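Local structure of putative histidinol-phosphate aminotransferase (Burkholderia pseudomallei, 3P1T) at residues C227-T231 against L232-A236; N284-G287 against E288-R292. The protein probably transfers the amino group of L-histidinol phosphate to 2-oxoglutarate with the help of pyridoxal 5'-phosphate, a step of histidine biosynthesis. All coordinates share one frame; numbering follows the deposited sequence.

Contact 1: residues C227-T231 against L232-A236; sequences CNVGT and LDLHA
The carbonyl oxygen of T231 is gripped twice by one residue, H235, a helical turn further on. The backbone N of H235 donates to T231 O at 3.1 Å, the ordinary helical bond, and the imidazole ND1 of H235 donates to the same T231 O at 2.7 Å, nearly straight at 166°. The two donors come from opposite faces of the carbonyl plane. The ring stands beside its own backbone N, opposite the carbonyl carbon (chi1 -74°), which brings its edge back over the preceding turn with T231 O in the ring plane. That bond puts the proton on ND1 and fixes the rotation of the ring, which also rests on A41, A52 and R55.

G230 sits at the N-cap, and its O takes the first helical bond from L234 N at 2.9 Å. L234 folds back over the incoming chain: its CD1 lies 3.4 Å from V229 O, and its CD2 meets V229 CG1 at 3.9 Å. The same CG1 also reaches D233 CB, 3.6 Å away. On the polar side, a water accepts from G230 N and donates to D233 OD2, tying the carboxylate to the amide just ahead of the helix. D233 OD2 has its main partner in R75, a salt bridge, and lies close to D233 of the second subunit.

L205 of that subunit packs on T231 and L232. This is a helix N-terminus with a glycine at the N-cap position and a water joining G230 N to D233, where helix 231-241 begins at the dimer interface of the aminotransferase.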
loop_
_atom_site.group_PDB
_atom_site.type_symbol
_atom_site.label_atom_id
_atom_site.label_comp_id
_atom_site.label_asym_id
_atom_site.label_seq_id
_atom_site.Cartn_x
_atom_site.Cartn_y
_atom_site.Cartn_z
ATOM N N CYS A 227 6.614 -4.758 -3.719
ATOM C CA CYS A 227 7.041 -3.628 -2.897
ATOM C C CYS A 227 5.791 -2.932 -2.297
ATOM O O CYS A 227 5.638 -1.696 -2.334
ATOM C CB CYS A 227 7.905 -2.673 -3.729
ATOM S SG CYS A 227 8.651 -1.291 -2.807
ATOM N N ASN A 228 4.882 -3.764 -1.755
ATOM C CA ASN A 228 3.621 -3.335 -1.152
ATOM C C ASN A 228 3.856 -2.298 -0.030
ATOM O O ASN A 228 3.094 -1.327 0.087
ATOM C CB ASN A 228 2.879 -4.554 -0.621
ATOM C CG ASN A 228 1.481 -4.290 -0.114
ATOM O OD1 ASN A 228 0.675 -3.540 -0.693
ATOM N ND2 ASN A 228 1.149 -4.972 0.963
ATOM N N VAL A 229 4.918 -2.498 0.773
ATOM C CA VAL A 229 5.331 -1.604 1.870
ATOM C C VAL A 229 6.730 -1.055 1.530
ATOM O O VAL A 229 7.703 -1.798 1.458
ATOM C CB VAL A 229 5.280 -2.303 3.249
ATOM C CG1 VAL A 229 5.689 -1.349 4.366
ATOM C CG2 VAL A 229 3.890 -2.861 3.514
ATOM N N GLY A 230 6.788 0.233 1.265
ATOM C CA GLY A 230 8.008 0.929 0.873
ATOM C C GLY A 230 9.068 1.064 1.941
ATOM O O GLY A 230 8.835 0.777 3.114
ATOM N N THR A 231 10.237 1.538 1.529
ATOM C CA THR A 231 11.419 1.715 2.371
ATOM C C THR A 231 11.155 2.641 3.594
ATOM O O THR A 231 11.665 2.330 4.667
ATOM C CB THR A 231 12.592 2.248 1.547
ATOM O OG1 THR A 231 13.668 2.562 2.436
ATOM C CG2 THR A 231 12.239 3.459 0.716
ATOM N N LEU A 232 10.363 3.725 3.456
ATOM C CA LEU A 232 10.092 4.626 4.589
ATOM C C LEU A 232 9.228 3.919 5.658
ATOM O O LEU A 232 9.576 3.958 6.843
ATOM C CB LEU A 232 9.409 5.940 4.144
ATOM C CG LEU A 232 10.200 6.855 3.219
ATOM C CD1 LEU A 232 9.342 8.004 2.736
ATOM C CD2 LEU A 232 11.481 7.350 3.893
ATOM N N ASP A 233 8.136 3.243 5.239
ATOM C CA ASP A 233 7.250 2.549 6.164
ATOM C C ASP A 233 7.966 1.361 6.817
ATOM O O ASP A 233 7.790 1.146 8.021
ATOM C CB ASP A 233 5.972 2.097 5.450
ATOM C CG ASP A 233 5.082 3.209 4.916
ATOM O OD1 ASP A 233 5.183 4.343 5.412
ATOM O OD2 ASP A 233 4.283 2.938 4.002
ATOM N N LEU A 234 8.801 0.634 6.054
ATOM C CA LEU A 234 9.580 -0.499 6.578
ATOM C C LEU A 234 10.579 -0.063 7.671
ATOM O O LEU A 234 10.618 -0.703 8.722
ATOM C CB LEU A 234 10.344 -1.230 5.468
ATOM C CG LEU A 234 9.542 -2.097 4.488
ATOM C CD1 LEU A 234 10.416 -2.520 3.353
ATOM C CD2 LEU A 234 8.963 -3.309 5.155
ATOM N N HIS A 235 11.350 1.027 7.455
ATOM C CA HIS A 235 12.293 1.510 8.479
ATOM C C HIS A 235 11.555 2.090 9.681
ATOM O O HIS A 235 12.058 1.993 10.796
ATOM C CB HIS A 235 13.280 2.533 7.920
ATOM C CG HIS A 235 14.310 1.877 7.050
ATOM N ND1 HIS A 235 14.049 1.574 5.725
ATOM C CD2 HIS A 235 15.530 1.392 7.370
ATOM C CE1 HIS A 235 15.127 0.957 5.276
ATOM N NE2 HIS A 235 16.042 0.820 6.230
ATOM N N ALA A 236 10.351 2.632 9.461
ATOM C CA ALA A 236 9.516 3.166 10.528
ATOM C C ALA A 236 9.045 2.018 11.435
ATOM O O ALA A 236 9.330 2.029 12.648
ATOM C CB ALA A 236 8.336 3.923 9.946
HETATM O O HOH W 1 4.864 2.198 1.525
#

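Contact 2: residues N284-G287 against E288-R292; sequences NAAG and ERTLR
The hydrogen bonds centre on the side-chain amide of N284, which works at both ends. T290 OG1 donates to N284 OD1 at 2.6 Å, coming in 16° off the plane of the amide carbonyl, while N284 ND2 donates to G287 O at 2.8 Å. N284 CG lies anti to the backbone N (chi1 -176°), carrying the amide across the turn to the start of the helix, where the side chain of T290 arrives from the opposite direction. With both its oxygen and its nitrogen engaged, the amide is held against flipping. T290 OG1 has a further hydrogen-bonding partner in Y333 on helix 320-333.

Backbone bonds complete the framework. G287 N returns to N284 O at 3.2 Å, closing a type I turn. G287 O also accepts from T290 N at 3.3 Å, a donor well above the carbonyl plane (44°) that reaches it from the face opposite N284 ND2. G287 itself has a positive phi, turning the chain from the loop into the helix.

The remaining contacts are van der Waals ones. A286 CB points at the helix, beside T290 OG1. It also sits over one face of the R289 guanidinium, offset toward the rim, with R289 NH1 4.0 Å from A286 CB. Y333 touches both A286 and R289, while L291 packs on I313 and V301, in strands 312-316 and 299-303 of the same sheet.

At the start of the helix, E288 OE2 forms a salt bridge with R295. Taken together, this is a strand-to-helix connection, a type I turn braced by an asparagine side chain, leading from strand 279-283, outermost within this chain in the four-stranded mixed sheet, into helix 288-296.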
loop_
_atom_site.group_PDB
_atom_site.type_symbol
_atom_site.label_atom_id
_atom_site.label_comp_id
_atom_site.label_asym_id
_atom_site.label_seq_id
_atom_site.Cartn_x
_atom_site.Cartn_y
_atom_site.Cartn_z
ATOM N N ASN A 284 -25.640 8.811 24.912
ATOM C CA ASN A 284 -25.890 10.186 24.499
ATOM C C ASN A 284 -27.314 10.349 23.925
ATOM O O ASN A 284 -27.491 10.541 22.724
ATOM C CB ASN A 284 -24.837 10.634 23.478
ATOM C CG ASN A 284 -24.979 12.077 23.067
ATOM O OD1 ASN A 284 -25.354 12.954 23.868
ATOM N ND2 ASN A 284 -24.739 12.332 21.790
ATOM N N ALA A 285 -28.322 10.350 24.797
ATOM C CA ALA A 285 -29.714 10.540 24.379
ATOM C C ALA A 285 -29.939 11.919 23.722
ATOM O O ALA A 285 -30.781 12.040 22.830
ATOM C CB ALA A 285 -30.635 10.387 25.576
ATOM N N ALA A 286 -29.150 12.931 24.132
ATOM C CA ALA A 286 -29.228 14.306 23.643
ATOM C C ALA A 286 -28.857 14.441 22.141
ATOM O O ALA A 286 -29.160 15.472 21.525
ATOM C CB ALA A 286 -28.318 15.183 24.471
ATOM N N GLY A 287 -28.219 13.415 21.582
ATOM C CA GLY A 287 -27.837 13.365 20.179
ATOM C C GLY A 287 -26.793 14.381 19.781
ATOM O O GLY A 287 -25.829 14.603 20.516
ATOM N N GLU A 288 -27.010 15.023 18.617
ATOM C CA GLU A 288 -26.156 16.045 18.001
ATOM C C GLU A 288 -25.884 17.241 18.947
ATOM O O GLU A 288 -24.778 17.783 18.912
ATOM C CB GLU A 288 -26.795 16.555 16.693
ATOM C CG GLU A 288 -25.898 17.451 15.839
ATOM C CD GLU A 288 -24.571 16.875 15.375
ATOM O OE1 GLU A 288 -24.503 15.661 15.065
ATOM O OE2 GLU A 288 -23.604 17.664 15.281
ATOM N N ARG A 289 -26.859 17.624 19.798
ATOM C CA ARG A 289 -26.736 18.727 20.758
ATOM C C ARG A 289 -25.420 18.638 21.559
ATOM O O ARG A 289 -24.783 19.663 21.796
ATOM C CB ARG A 289 -27.935 18.721 21.725
ATOM C CG ARG A 289 -28.193 20.055 22.423
ATOM C CD ARG A 289 -29.280 19.926 23.472
ATOM N NE ARG A 289 -28.732 19.674 24.808
ATOM C CZ ARG A 289 -29.343 18.967 25.756
ATOM N NH1 ARG A 289 -30.510 18.383 25.511
ATOM N NH2 ARG A 289 -28.771 18.804 26.944
ATOM N N THR A 290 -25.008 17.417 21.941
ATOM C CA THR A 290 -23.796 17.162 22.716
ATOM C C THR A 290 -22.562 17.418 21.862
ATOM O O THR A 290 -21.635 18.084 22.321
ATOM C CB THR A 290 -23.815 15.729 23.239
ATOM O OG1 THR A 290 -25.058 15.494 23.899
ATOM C CG2 THR A 290 -22.652 15.427 24.175
ATOM N N LEU A 291 -22.540 16.867 20.633
ATOM C CA LEU A 291 -21.422 17.003 19.691
ATOM C C LEU A 291 -21.183 18.484 19.347
ATOM O O LEU A 291 -20.042 18.942 19.362
ATOM C CB LEU A 291 -21.685 16.185 18.422
ATOM C CG LEU A 291 -21.851 14.690 18.609
ATOM C CD1 LEU A 291 -22.616 14.104 17.452
ATOM C CD2 LEU A 291 -20.497 13.983 18.795
ATOM N N ARG A 292 -22.273 19.234 19.110
ATOM C CA ARG A 292 -22.264 20.666 18.802
ATOM C C ARG A 292 -21.669 21.455 19.992
ATOM O O ARG A 292 -20.815 22.319 19.771
ATOM C CB ARG A 292 -23.693 21.121 18.466
ATOM C CG ARG A 292 -23.827 22.572 18.035
ATOM C CD ARG A 292 -25.193 22.899 17.438
ATOM N NE ARG A 292 -26.331 22.665 18.343
ATOM C CZ ARG A 292 -27.197 21.657 18.226
ATOM N NH1 ARG A 292 -27.075 20.777 17.238
ATOM N NH2 ARG A 292 -28.196 21.529 19.090
#

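Both contacts sit where a loop enters a helix, but they hold different elements on opposite sides of the chain's centre, with centres about 41 Å apart and no touch between them. Contact 1 is buried, with the second subunit close around it; its polar groups are a histidine ring, a bound water and an aspartate paired with R75, beside apolar packing from V229 and L234. Contact 2 is only partly buried and touches no other chain of the assembly: neutral asparagine and threonine side chains are buried, while E288 and R289 lie exposed. One lies at the subunit interface, the other joins a strand of the small mixed sheet to its helix.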